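Local structure of L-ornithine N(5)-monooxygenase (Pseudomonas aeruginosa, 3S5W) at residues 48-53 / 99-104; 167-170 / 176-179; 398-403 / 420-425; 413-418 / 433-438. The protein hydroxylates the side-chain nitrogen of L-ornithine with FAD, NADPH and dioxygen, the first step toward the hydroxamate groups of the siderophore pyoverdin. All blocks are in the same frame, centred on the assembly; numbering follows the deposited sequence.

How the contacts relate
From the N terminus, contact 1 comes first: it brings residues 99-104, the turn leading into helix 103-109, back to helix 40-56. Contact 2 is the most local of the four, closing the hairpin of strands 161-171 and 176-181. The last two are interleaved near the C-terminal end, since 398-403, 413-418, 420-425 and 433-438 alternate between contact 3 and contact 4; their centres are about 7 Å apart, and they touch where Asp-399 packs on Tyr-413. Contacts 2 and 4 reach the same mixed sheet at different strands. Helix 40-56 joins contact 1 to contact 4, where Ala-48 packs against Ala-436 and Arg-52 probably bonds to the carbonyl of Glu-437.

Contact 1 of 4, residues 48-53 / 99-104; sequences ALQERA and SPYSFV
Gln-50 and Glu-51 on helix 40-56 meet Tyr-101 and Ser-99 in a small polar contact between a helix flank and the type I turn Ser-99 to Ser-102 that leads into helix 103-109. It is plain structural packing, away from the FAD, NADP and substrate sites. The direct link is one hydrogen bond: Gln-50 NE2 donates to Tyr-101 OH over 3.0 Å, and the N-H points almost straight at the oxygen (170°). The acceptor lies in the plane of the amide, and amide and phenol ring are nearly coplanar, so NE2 arrives at the ring's edge. Gln-50 gets there with an extended chain, its CG swung anti to the backbone N (chi1 173°). Pro-100 CG sits above the centre of one face of the tyrosine ring, and His-139 meets that ring edge-to-face.

Beside this bond runs a second, wetter link. A water donates to Glu-51 OE2 at 2.7 Å and is also hydrogen-bonded to Ser-99 OG, again at 2.7 Å. The same OG accepts the backbone N-H of Tyr-101 at 3.1 Å, which makes an ST turn and fixes the serine hydroxyl where the water can reach it. Glu-51 has a stronger partner in Arg-95, to which OE1 forms a salt bridge. Chemically, the turn is held to the helix by directional bonds with little apolar burial. The water links the carboxylate to a hydroxyl already engaged by the turn, while Arg-95 probably helps keep Glu-51 ionised.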
loop_
_atom_site.group_PDB
_atom_site.type_symbol
_atom_site.label_atom_id
_atom_site.label_comp_id
_atom_site.label_asym_id
_atom_site.label_seq_id
_atom_site.Cartn_x
_atom_site.Cartn_y
_atom_site.Cartn_z
ATOM N N ALA A 48 -2.337 -19.631 -2.550
ATOM C CA ALA A 48 -3.516 -20.338 -2.059
ATOM C C ALA A 48 -4.177 -21.161 -3.193
ATOM O O ALA A 48 -4.667 -22.288 -2.957
ATOM C CB ALA A 48 -4.491 -19.374 -1.471
ATOM N N LEU A 49 -4.153 -20.607 -4.403
ATOM C CA LEU A 49 -4.634 -21.326 -5.611
ATOM C C LEU A 49 -3.821 -22.573 -5.874
ATOM O O LEU A 49 -4.399 -23.639 -6.124
ATOM C CB LEU A 49 -4.640 -20.429 -6.860
ATOM C CG LEU A 49 -5.651 -19.287 -6.880
ATOM C CD1 LEU A 49 -5.352 -18.304 -8.015
ATOM C CD2 LEU A 49 -7.077 -19.791 -6.915
ATOM N N GLN A 50 -2.494 -22.448 -5.789
ATOM C CA GLN A 50 -1.575 -23.589 -5.941
ATOM C C GLN A 50 -1.802 -24.709 -4.902
ATOM O O GLN A 50 -1.694 -25.905 -5.247
ATOM C CB GLN A 50 -0.103 -23.137 -5.969
ATOM C CG GLN A 50 0.898 -24.291 -5.946
ATOM C CD GLN A 50 2.338 -23.837 -6.044
ATOM O OE1 GLN A 50 2.940 -23.875 -7.120
ATOM N NE2 GLN A 50 2.901 -23.397 -4.926
ATOM N N GLU A 51 -2.120 -24.334 -3.647
ATOM C CA GLU A 51 -2.461 -25.327 -2.600
ATOM C C GLU A 51 -3.725 -26.114 -2.891
ATOM O O GLU A 51 -3.820 -27.282 -2.526
ATOM C CB GLU A 51 -2.610 -24.684 -1.202
ATOM C CG GLU A 51 -1.328 -23.987 -0.718
ATOM C CD GLU A 51 -1.405 -23.416 0.729
ATOM O OE1 GLU A 51 -2.507 -23.395 1.337
ATOM O OE2 GLU A 51 -0.335 -22.990 1.242
ATOM N N ARG A 52 -4.693 -25.466 -3.528
ATOM C CA ARG A 52 -5.969 -26.085 -3.854
ATOM C C ARG A 52 -5.931 -26.957 -5.118
ATOM O O ARG A 52 -6.805 -27.808 -5.298
ATOM C CB ARG A 52 -7.042 -25.015 -4.011
ATOM C CG ARG A 52 -7.435 -24.300 -2.735
ATOM C CD ARG A 52 -8.538 -23.297 -2.985
ATOM N NE ARG A 52 -9.022 -22.652 -1.754
ATOM C CZ ARG A 52 -9.923 -23.159 -0.910
ATOM N NH1 ARG A 52 -10.472 -24.341 -1.139
ATOM N NH2 ARG A 52 -10.293 -22.471 0.171
ATOM N N ALA A 53 -4.916 -26.746 -5.959
ATOM C CA ALA A 53 -4.813 -27.338 -7.294
ATOM C C ALA A 53 -4.843 -28.869 -7.308
ATOM O O ALA A 53 -5.580 -29.450 -8.106
ATOM C CB ALA A 53 -3.580 -26.809 -8.038
ATOM N N SER A 99 3.954 -24.118 4.669
ATOM C CA SER A 99 4.197 -23.672 3.288
ATOM C C SER A 99 5.677 -23.410 3.028
ATOM O O SER A 99 6.379 -22.875 3.909
ATOM C CB SER A 99 3.377 -22.404 2.989
ATOM O OG SER A 99 3.731 -21.905 1.717
ATOM N N PRO A 100 6.176 -23.770 1.824
ATOM C CA PRO A 100 7.558 -23.430 1.506
ATOM C C PRO A 100 7.767 -21.919 1.285
ATOM O O PRO A 100 8.905 -21.467 1.149
ATOM C CB PRO A 100 7.830 -24.224 0.213
ATOM C CG PRO A 100 6.481 -24.428 -0.395
ATOM C CD PRO A 100 5.531 -24.558 0.740
ATOM N N TYR A 101 6.680 -21.151 1.304
ATOM C CA TYR A 101 6.777 -19.704 1.085
ATOM C C TYR A 101 6.739 -18.873 2.365
ATOM O O TYR A 101 6.536 -17.681 2.271
ATOM C CB TYR A 101 5.663 -19.216 0.109
ATOM C CG TYR A 101 5.695 -20.023 -1.167
ATOM C CD1 TYR A 101 6.826 -20.046 -1.967
ATOM C CD2 TYR A 101 4.595 -20.806 -1.533
ATOM C CE1 TYR A 101 6.860 -20.833 -3.156
ATOM C CE2 TYR A 101 4.605 -21.569 -2.694
ATOM C CZ TYR A 101 5.729 -21.572 -3.495
ATOM O OH TYR A 101 5.704 -22.330 -4.631
ATOM N N SER A 102 6.923 -19.501 3.531
ATOM C CA SER A 102 6.987 -18.735 4.783
ATOM C C SER A 102 8.262 -17.885 4.801
ATOM O O SER A 102 9.264 -18.189 4.119
ATOM C CB SER A 102 6.952 -19.665 5.997
ATOM O OG SER A 102 8.150 -20.426 6.074
ATOM N N PHE A 103 8.233 -16.804 5.571
ATOM C CA PHE A 103 9.431 -16.011 5.718
ATOM C C PHE A 103 10.550 -16.870 6.354
ATOM O O PHE A 103 11.719 -16.731 5.994
ATOM C CB PHE A 103 9.135 -14.744 6.538
ATOM C CG PHE A 103 10.263 -13.761 6.558
ATOM C CD1 PHE A 103 10.450 -12.852 5.493
ATOM C CD2 PHE A 103 11.121 -13.693 7.669
ATOM C CE1 PHE A 103 11.501 -11.925 5.525
ATOM C CE2 PHE A 103 12.166 -12.751 7.713
ATOM C CZ PHE A 103 12.354 -11.862 6.640
ATOM N N VAL A 104 10.196 -17.765 7.265
ATOM C CA VAL A 104 11.238 -18.611 7.894
ATOM C C VAL A 104 11.886 -19.517 6.836
ATOM O O VAL A 104 13.103 -19.676 6.804
ATOM C CB VAL A 104 10.715 -19.360 9.123
ATOM C CG1 VAL A 104 11.785 -20.294 9.728
ATOM C CG2 VAL A 104 10.252 -18.375 10.174
HETATM O O HOH W 1 2.023 -23.226 0.049
#

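Contact 2 of 4, residues 167-170 / 176-179. With PO4 (phosphate ion), chain D.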
loop_
_atom_site.group_PDB
_atom_site.type_symbol
_atom_site.label_atom_id
_atom_site.label_comp_id
_atom_site.label_asym_id
_atom_site.label_seq_id
_atom_site.Cartn_x
_atom_site.Cartn_y
_atom_site.Cartn_z
ATOM N N VAL A 167 -9.913 -8.240 -20.858
ATOM C CA VAL A 167 -8.938 -7.465 -20.106
ATOM C C VAL A 167 -7.988 -6.817 -21.101
ATOM O O VAL A 167 -7.294 -7.516 -21.840
ATOM C CB VAL A 167 -8.160 -8.366 -19.080
ATOM C CG1 VAL A 167 -7.134 -7.533 -18.284
ATOM C CG2 VAL A 167 -9.130 -9.125 -18.152
ATOM N N ILE A 168 -7.961 -5.488 -21.114
ATOM C CA ILE A 168 -7.146 -4.733 -22.043
ATOM C C ILE A 168 -5.911 -4.194 -21.316
ATOM O O ILE A 168 -6.033 -3.438 -20.361
ATOM C CB ILE A 168 -7.937 -3.514 -22.671
ATOM C CG1 ILE A 168 -9.086 -3.964 -23.592
ATOM C CG2 ILE A 168 -6.992 -2.668 -23.516
ATOM C CD1 ILE A 168 -10.251 -4.610 -22.948
ATOM N N SER A 169 -4.734 -4.565 -21.784
ATOM C CA SER A 169 -3.501 -4.087 -21.182
ATOM C C SER A 169 -2.539 -3.505 -22.227
ATOM O O SER A 169 -2.710 -3.717 -23.446
ATOM C CB SER A 169 -2.835 -5.207 -20.355
ATOM O OG SER A 169 -2.400 -6.295 -21.159
ATOM N N ARG A 170 -1.541 -2.770 -21.747
ATOM C CA ARG A 170 -0.527 -2.175 -22.585
ATOM C C ARG A 170 0.819 -2.635 -22.018
ATOM O O ARG A 170 1.011 -2.613 -20.794
ATOM C CB ARG A 170 -0.645 -0.642 -22.552
ATOM C CG ARG A 170 0.426 0.092 -23.400
ATOM C CD ARG A 170 0.201 1.613 -23.522
ATOM N NE ARG A 170 0.301 2.319 -22.243
ATOM C CZ ARG A 170 -0.668 3.070 -21.712
ATOM N NH1 ARG A 170 -1.829 3.239 -22.348
ATOM N NH2 ARG A 170 -0.475 3.668 -20.542
ATOM N N GLU A 176 -0.744 -2.993 -27.296
ATOM C CA GLU A 176 -1.965 -3.363 -26.600
ATOM C C GLU A 176 -2.143 -4.874 -26.615
ATOM O O GLU A 176 -1.840 -5.535 -27.614
ATOM C CB GLU A 176 -3.170 -2.676 -27.241
ATOM C CG GLU A 176 -4.502 -2.899 -26.539
ATOM C CD GLU A 176 -5.522 -1.797 -26.859
ATOM O OE1 GLU A 176 -6.590 -2.115 -27.430
ATOM O OE2 GLU A 176 -5.245 -0.621 -26.544
ATOM N N LEU A 177 -2.629 -5.417 -25.504
ATOM C CA LEU A 177 -2.958 -6.826 -25.399
ATOM C C LEU A 177 -4.400 -6.974 -24.935
ATOM O O LEU A 177 -4.874 -6.208 -24.092
ATOM C CB LEU A 177 -1.996 -7.533 -24.436
ATOM C CG LEU A 177 -0.574 -7.890 -24.918
ATOM C CD1 LEU A 177 0.426 -6.768 -24.666
ATOM C CD2 LEU A 177 -0.088 -9.122 -24.189
ATOM N N VAL A 178 -5.113 -7.930 -25.515
ATOM C CA VAL A 178 -6.500 -8.192 -25.129
ATOM C C VAL A 178 -6.580 -9.665 -24.770
ATOM O O VAL A 178 -6.153 -10.519 -25.549
ATOM C CB VAL A 178 -7.529 -7.779 -26.262
ATOM C CG1 VAL A 178 -8.967 -8.130 -25.876
ATOM C CG2 VAL A 178 -7.414 -6.289 -26.567
ATOM N N ARG A 179 -7.061 -9.961 -23.564
ATOM C CA ARG A 179 -7.211 -11.335 -23.092
ATOM C C ARG A 179 -8.615 -11.543 -22.562
ATOM O O ARG A 179 -9.297 -10.599 -22.160
ATOM C CB ARG A 179 -6.202 -11.666 -21.976
ATOM C CG ARG A 179 -4.751 -11.721 -22.386
ATOM C CD ARG A 179 -3.949 -12.122 -21.159
ATOM N NE ARG A 179 -2.508 -12.133 -21.384
ATOM C CZ ARG A 179 -1.705 -11.080 -21.248
ATOM N NH1 ARG A 179 -2.194 -9.881 -20.934
ATOM N NH2 ARG A 179 -0.406 -11.226 -21.454
HETATM P P PO4 D . -0.003 -14.781 -22.719
HETATM O O1 PO4 D . -0.055 -16.054 -21.904
HETATM O O2 PO4 D . -1.414 -14.240 -22.788
HETATM O O3 PO4 D . 0.534 -15.113 -24.096
HETATM O O4 PO4 D . 0.928 -13.746 -22.116
HETATM O O HOH W 2 -4.477 -8.283 -21.242
#
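Ser-169 and Leu-177 face each other across a beta hairpin, strands 161-171 and 176-181, which run antiparallel at 158° between the short segments. Val-167 with Arg-179 and Ser-169 with Leu-177 are the hydrogen-bonded pairs; Ile-168 with Val-178 and Arg-170 with Glu-176 are non-hydrogen-bonded. Each hydrogen-bonded pair has two backbone bonds, the shortest being Leu-177 N to Ser-169 O at 2.7 Å.

On the face carrying Ile-168, Val-178 and Glu-176, the isoleucine and valine lie side by side and point the same way, CG1 of Ile-168 beside CG2 of Val-178 at 4.1 Å. Glu-176 crosses Ile-168 at a slant, laying its CG and CD against the CG2 methyl, with CD 3.8 Å from it.

The other face carries Val-167, Ser-169, Leu-177 and Arg-179. Ser-169 OG stands 3.5 Å from Leu-177 CB, its chi1 of 65° placing OG between the backbone N and the carbonyl carbon. Arg-179 stretches out from CG to NE, bringing its guanidinium edge close to that hydroxyl. Glu-148 on strand 148-158 binds both, by a hydrogen bond to Ser-169 OG and a salt bridge to Arg-179 NH1. Val-167 on this face packs against Val-150, an FAD-binding residue. The NE and NH2 edge of the guanidinium holds a phosphate ion, probably from the crystallisation liquor and also bonded by Arg-145: Arg-179 NE bonds to its O2 at 2.8 Å and NH2 to its O4. Over this same face, one water donates to Val-167 O and Ser-169 OG and accepts from Arg-179 NH1, the last at 2.8 Å.

Contact 3 of 4, residues 398-403 / 420-425. With PO4 (phosphate ion), chain G.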
loop_
_atom_site.group_PDB
_atom_site.type_symbol
_atom_site.label_atom_id
_atom_site.label_comp_id
_atom_site.label_asym_id
_atom_site.label_seq_id
_atom_site.Cartn_x
_atom_site.Cartn_y
_atom_site.Cartn_z
ATOM N N ARG A 398 -18.807 -10.753 1.790
ATOM C CA ARG A 398 -17.836 -11.263 2.772
ATOM C C ARG A 398 -16.619 -11.867 2.061
ATOM O O ARG A 398 -15.473 -11.604 2.458
ATOM C CB ARG A 398 -18.485 -12.308 3.677
ATOM C CG ARG A 398 -17.548 -12.942 4.738
ATOM C CD ARG A 398 -16.836 -11.892 5.634
ATOM N NE ARG A 398 -15.837 -12.527 6.509
ATOM C CZ ARG A 398 -14.594 -12.869 6.134
ATOM N NH1 ARG A 398 -14.148 -12.596 4.903
ATOM N NH2 ARG A 398 -13.758 -13.432 7.010
ATOM N N ASP A 399 -16.875 -12.637 0.991
ATOM C CA ASP A 399 -15.809 -13.279 0.200
ATOM C C ASP A 399 -15.064 -12.367 -0.806
ATOM O O ASP A 399 -14.326 -12.856 -1.665
ATOM C CB ASP A 399 -16.359 -14.536 -0.509
ATOM C CG ASP A 399 -17.424 -14.195 -1.575
ATOM O OD1 ASP A 399 -17.860 -13.025 -1.623
ATOM O OD2 ASP A 399 -17.807 -15.103 -2.341
ATOM N N TYR A 400 -15.265 -11.059 -0.685
ATOM C CA TYR A 400 -14.577 -10.021 -1.466
ATOM C C TYR A 400 -15.090 -9.913 -2.922
ATOM O O TYR A 400 -14.488 -9.247 -3.737
ATOM C CB TYR A 400 -13.042 -10.174 -1.422
ATOM C CG TYR A 400 -12.524 -10.137 -0.004
ATOM C CD1 TYR A 400 -12.266 -8.906 0.624
ATOM C CD2 TYR A 400 -12.318 -11.324 0.719
ATOM C CE1 TYR A 400 -11.797 -8.844 1.963
ATOM C CE2 TYR A 400 -11.846 -11.278 2.059
ATOM C CZ TYR A 400 -11.591 -10.016 2.659
ATOM O OH TYR A 400 -11.130 -9.935 3.960
ATOM N N ARG A 401 -16.234 -10.531 -3.187
ATOM C CA ARG A 401 -16.840 -10.503 -4.516
ATOM C C ARG A 401 -17.782 -9.309 -4.637
ATOM O O ARG A 401 -18.631 -9.085 -3.757
ATOM C CB ARG A 401 -17.595 -11.814 -4.750
ATOM C CG ARG A 401 -18.056 -11.949 -6.174
ATOM C CD ARG A 401 -18.464 -13.341 -6.428
ATOM N NE ARG A 401 -19.215 -13.409 -7.668
ATOM C CZ ARG A 401 -19.839 -14.501 -8.079
ATOM N NH1 ARG A 401 -19.791 -15.607 -7.335
ATOM N NH2 ARG A 401 -20.498 -14.487 -9.239
ATOM N N LEU A 402 -17.585 -8.524 -5.704
ATOM C CA LEU A 402 -18.432 -7.382 -6.052
ATOM C C LEU A 402 -19.810 -7.901 -6.433
ATOM O O LEU A 402 -19.916 -8.805 -7.255
ATOM C CB LEU A 402 -17.851 -6.590 -7.248
ATOM C CG LEU A 402 -16.453 -5.968 -7.167
ATOM C CD1 LEU A 402 -16.284 -4.801 -8.151
ATOM C CD2 LEU A 402 -16.183 -5.494 -5.757
ATOM N N GLN A 403 -20.850 -7.349 -5.818
ATOM C CA GLN A 403 -22.208 -7.765 -6.157
ATOM C C GLN A 403 -22.604 -7.161 -7.504
ATOM O O GLN A 403 -22.470 -5.953 -7.725
ATOM C CB GLN A 403 -23.239 -7.451 -5.043
ATOM C CG GLN A 403 -24.709 -7.961 -5.315
ATOM C CD GLN A 403 -24.838 -9.456 -5.771
ATOM O OE1 GLN A 403 -24.053 -9.967 -6.589
ATOM N NE2 GLN A 403 -25.865 -10.135 -5.257
ATOM N N ALA A 420 -13.890 -0.411 4.952
ATOM C CA ALA A 420 -15.185 -0.015 5.569
ATOM C C ALA A 420 -15.998 -1.196 6.101
ATOM O O ALA A 420 -16.682 -1.073 7.119
ATOM C CB ALA A 420 -16.038 0.861 4.612
ATOM N N SER A 421 -15.890 -2.344 5.454
ATOM C CA SER A 421 -16.682 -3.520 5.833
ATOM C C SER A 421 -15.888 -4.660 6.472
ATOM O O SER A 421 -16.461 -5.535 7.128
ATOM C CB SER A 421 -17.423 -4.061 4.602
ATOM O OG SER A 421 -16.538 -4.346 3.521
ATOM N N HIS A 422 -14.591 -4.710 6.207
ATOM C CA HIS A 422 -13.773 -5.864 6.623
ATOM C C HIS A 422 -12.675 -5.498 7.630
ATOM O O HIS A 422 -12.012 -6.381 8.148
ATOM C CB HIS A 422 -13.085 -6.502 5.395
ATOM C CG HIS A 422 -14.030 -7.198 4.472
ATOM N ND1 HIS A 422 -14.076 -8.572 4.351
ATOM C CD2 HIS A 422 -14.976 -6.710 3.638
ATOM C CE1 HIS A 422 -14.988 -8.897 3.446
ATOM N NE2 HIS A 422 -15.559 -7.786 3.012
ATOM N N GLY A 423 -12.457 -4.216 7.871
ATOM C CA GLY A 423 -11.635 -3.811 8.991
ATOM C C GLY A 423 -10.267 -3.284 8.609
ATOM O O GLY A 423 -9.897 -3.261 7.430
ATOM N N LEU A 424 -9.508 -2.882 9.632
ATOM C CA LEU A 424 -8.202 -2.243 9.435
ATOM C C LEU A 424 -7.121 -3.152 8.833
ATOM O O LEU A 424 -6.102 -2.649 8.331
ATOM C CB LEU A 424 -7.726 -1.575 10.753
ATOM C CG LEU A 424 -8.535 -0.311 11.081
ATOM C CD1 LEU A 424 -8.419 0.045 12.554
ATOM C CD2 LEU A 424 -8.101 0.868 10.270
ATOM N N SER A 425 -7.328 -4.471 8.843
ATOM C CA SER A 425 -6.381 -5.357 8.192
ATOM C C SER A 425 -6.453 -5.227 6.655
ATOM O O SER A 425 -5.585 -5.733 5.937
ATOM C CB SER A 425 -6.670 -6.816 8.559
ATOM O OG SER A 425 -6.318 -7.052 9.894
HETATM P P PO4 G . -22.518 -17.341 -9.094
HETATM O O1 PO4 G . -21.199 -17.768 -8.472
HETATM O O2 PO4 G . -22.246 -16.514 -10.338
HETATM O O3 PO4 G . -23.307 -18.578 -9.450
HETATM O O4 PO4 G . -23.328 -16.520 -8.113
#
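The rings of Tyr-400 and His-422 form an offset stack, centroids 4.3 Å apart and planes inclined by 28°. His-422 CE1 lies over one face of the phenol, displaced toward its rim, and in return Tyr-400 CE1 sits over a face of the imidazole. The overlap is thus between ring margins, and ND1 comes within 3.3 Å of Tyr-400 CE1. At the imidazole edge, near its plane, is the carbonyl of Arg-398, whose O approaches His-422 CE1 to 2.9 Å; that same oxygen also stands above the phenol face. His-422 CG turns away from its own carbonyl carbon (chi1 -70°), and the ring thereby reaches across from the end of helix 419-422 into the loop.

Arg-398 bends back at chi2 (54°), bringing its guanidinium near the histidine, the two planes almost perpendicular. NH1 stays 4.1 Å from ND1, and the charge has firmer partners: NE forms a salt bridge to Asp-283 and NH1 one to Glu-438. These two carboxylates probably offset much of the arginine's charge beside the ring. Further along the loop, Arg-401 turns the edge of its guanidinium to a phosphate ion, probably picked up from the crystallisation liquor, with NH1 bonded to its O1.

Tyr-286 of helix 279-287 meets the histidine ring, and Thr-282 of the same helix touches both stacked side chains. Tyr-400 packs on Arg-435, Glu-438 and Ile-439 of helix 432-447 while its backbone bonds to Ala-414 of strand 411-414, so the stack is wedged between two helices at the strand's margin.

Contact 4 of 4, residues 413-418 / 433-438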
loop_
_atom_site.group_PDB
_atom_site.type_symbol
_atom_site.label_atom_id
_atom_site.label_comp_id
_atom_site.label_asym_id
_atom_site.label_seq_id
_atom_site.Cartn_x
_atom_site.Cartn_y
_atom_site.Cartn_z
ATOM N N TYR A 413 -13.548 -10.030 -8.057
ATOM C CA TYR A 413 -13.120 -9.846 -6.660
ATOM C C TYR A 413 -12.208 -8.620 -6.587
ATOM O O TYR A 413 -11.568 -8.253 -7.576
ATOM C CB TYR A 413 -12.371 -11.093 -6.185
ATOM C CG TYR A 413 -13.182 -12.363 -6.211
ATOM C CD1 TYR A 413 -13.291 -13.131 -7.377
ATOM C CD2 TYR A 413 -13.826 -12.823 -5.066
ATOM C CE1 TYR A 413 -14.038 -14.321 -7.397
ATOM C CE2 TYR A 413 -14.559 -14.016 -5.078
ATOM C CZ TYR A 413 -14.661 -14.756 -6.261
ATOM O OH TYR A 413 -15.398 -15.930 -6.281
ATOM N N ALA A 414 -12.152 -7.977 -5.417
ATOM C CA ALA A 414 -11.242 -6.860 -5.210
ATOM C C ALA A 414 -10.552 -7.018 -3.856
ATOM O O ALA A 414 -11.186 -7.426 -2.915
ATOM C CB ALA A 414 -11.990 -5.546 -5.282
ATOM N N GLN A 415 -9.262 -6.675 -3.785
ATOM C CA GLN A 415 -8.502 -6.814 -2.545
ATOM C C GLN A 415 -7.953 -5.455 -2.172
ATOM O O GLN A 415 -7.313 -4.802 -3.004
ATOM C CB GLN A 415 -7.345 -7.805 -2.737
ATOM C CG GLN A 415 -7.804 -9.219 -3.019
ATOM C CD GLN A 415 -6.727 -10.230 -2.698
ATOM O OE1 GLN A 415 -6.383 -10.421 -1.529
ATOM N NE2 GLN A 415 -6.173 -10.879 -3.731
ATOM N N GLY A 416 -8.208 -5.045 -0.918
ATOM C CA GLY A 416 -7.649 -3.815 -0.358
ATOM C C GLY A 416 -8.558 -2.607 -0.490
ATOM O O GLY A 416 -8.134 -1.474 -0.190
ATOM N N PHE A 417 -9.805 -2.859 -0.906
ATOM C CA PHE A 417 -10.787 -1.786 -1.146
ATOM C C PHE A 417 -11.991 -1.865 -0.228
ATOM O O PHE A 417 -13.051 -1.271 -0.498
ATOM C CB PHE A 417 -11.196 -1.800 -2.639
ATOM C CG PHE A 417 -10.092 -1.316 -3.505
ATOM C CD1 PHE A 417 -9.962 0.052 -3.767
ATOM C CD2 PHE A 417 -9.094 -2.200 -3.952
ATOM C CE1 PHE A 417 -8.882 0.541 -4.510
ATOM C CE2 PHE A 417 -8.009 -1.722 -4.706
ATOM C CZ PHE A 417 -7.900 -0.349 -4.984
ATOM N N SER A 418 -11.852 -2.643 0.841
ATOM C CA SER A 418 -13.007 -2.935 1.655
ATOM C C SER A 418 -12.726 -2.770 3.149
ATOM O O SER A 418 -13.307 -3.454 3.961
ATOM C CB SER A 418 -13.541 -4.334 1.315
ATOM O OG SER A 418 -12.491 -5.284 1.364
ATOM N N PRO A 433 -2.931 -14.332 4.270
ATOM C CA PRO A 433 -3.095 -15.796 4.087
ATOM C C PRO A 433 -4.534 -16.301 4.181
ATOM O O PRO A 433 -4.916 -17.265 3.489
ATOM C CB PRO A 433 -2.255 -16.409 5.229
ATOM C CG PRO A 433 -1.239 -15.340 5.572
ATOM C CD PRO A 433 -1.968 -14.005 5.350
ATOM N N VAL A 434 -5.312 -15.684 5.065
ATOM C CA VAL A 434 -6.705 -16.049 5.254
ATOM C C VAL A 434 -7.593 -15.492 4.108
ATOM O O VAL A 434 -8.480 -16.219 3.593
ATOM C CB VAL A 434 -7.200 -15.612 6.691
ATOM C CG1 VAL A 434 -8.656 -15.929 6.883
ATOM C CG2 VAL A 434 -6.354 -16.332 7.796
ATOM N N ARG A 435 -7.380 -14.228 3.723
ATOM C CA ARG A 435 -8.116 -13.681 2.576
ATOM C C ARG A 435 -7.849 -14.488 1.293
ATOM O O ARG A 435 -8.773 -14.737 0.502
ATOM C CB ARG A 435 -7.768 -12.215 2.372
ATOM C CG ARG A 435 -8.578 -11.526 1.292
ATOM C CD ARG A 435 -8.453 -10.025 1.446
ATOM N NE ARG A 435 -7.226 -9.444 0.889
ATOM C CZ ARG A 435 -6.695 -8.311 1.331
ATOM N NH1 ARG A 435 -7.221 -7.718 2.395
ATOM N NH2 ARG A 435 -5.639 -7.772 0.730
ATOM N N ALA A 436 -6.597 -14.905 1.090
ATOM C CA ALA A 436 -6.246 -15.707 -0.075
ATOM C C ALA A 436 -7.026 -17.031 -0.077
ATOM O O ALA A 436 -7.520 -17.467 -1.125
ATOM C CB ALA A 436 -4.750 -15.992 -0.090
ATOM N N GLU A 437 -7.117 -17.668 1.091
ATOM C CA GLU A 437 -7.867 -18.920 1.224
ATOM C C GLU A 437 -9.353 -18.659 0.955
ATOM O O GLU A 437 -10.033 -19.472 0.319
ATOM C CB GLU A 437 -7.705 -19.498 2.622
ATOM C CG GLU A 437 -8.522 -20.769 2.857
ATOM C CD GLU A 437 -8.007 -21.567 4.040
ATOM O OE1 GLU A 437 -8.045 -21.039 5.167
ATOM O OE2 GLU A 437 -7.559 -22.718 3.833
ATOM N N GLU A 438 -9.848 -17.515 1.406
ATOM C CA GLU A 438 -11.262 -17.191 1.230
ATOM C C GLU A 438 -11.633 -16.872 -0.239
ATOM O O GLU A 438 -12.635 -17.393 -0.762
ATOM C CB GLU A 438 -11.676 -16.059 2.151
ATOM C CG GLU A 438 -11.670 -16.476 3.650
ATOM C CD GLU A 438 -11.914 -15.301 4.599
ATOM O OE1 GLU A 438 -11.865 -14.136 4.146
ATOM O OE2 GLU A 438 -12.143 -15.541 5.805
#
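Gln-415 OE1 accepts a short hydrogen bond, 2.7 Å, from Arg-435 NE, and this bond carries the buried contact between the end of strand 411-414 and helix 432-447. The donor lies in the carbonyl plane on a lone pair of OE1, and the N-H points fairly straight at it (159°). Seen from the arginine, the oxygen is at the guanidinium edge and close to its plane. The two side chains cross at a slant, with the amide and guanidinium planes perpendicular.

Arg-435 leaves the helix with CG anti to its backbone N and then bends at chi3 (81°), which turns one face of the guanidinium to the backbone just past the strand. Gln-415 CA and Gly-416 N thus sit over that face, both toward the rim, Gly-416 N 4.1 Å from Arg-435 NH2. Gln-415 CB also comes within 3.9 Å of Arg-435 NH2. The positive phi of Gly-416, just after the strand, suits a residue without a side chain.

The other nitrogens of the guanidinium have partners beyond the two segments: NH2 donates to Ser-41 OG and NH1 to the carbonyl of Asp-426. Gln-415 NE2 adds a weak bond to the carbonyl of Ser-41. The side chain of Arg-435 comes to about 5 Å from the bound FAD, nearest atoms, and Gly-416 is close to Thr-427, an FAD-binding residue. Three neutral oxygens from separate parts of the chain therefore share one buried cation, which fixes its rotation and probably leaves a positive field beside the cofactor.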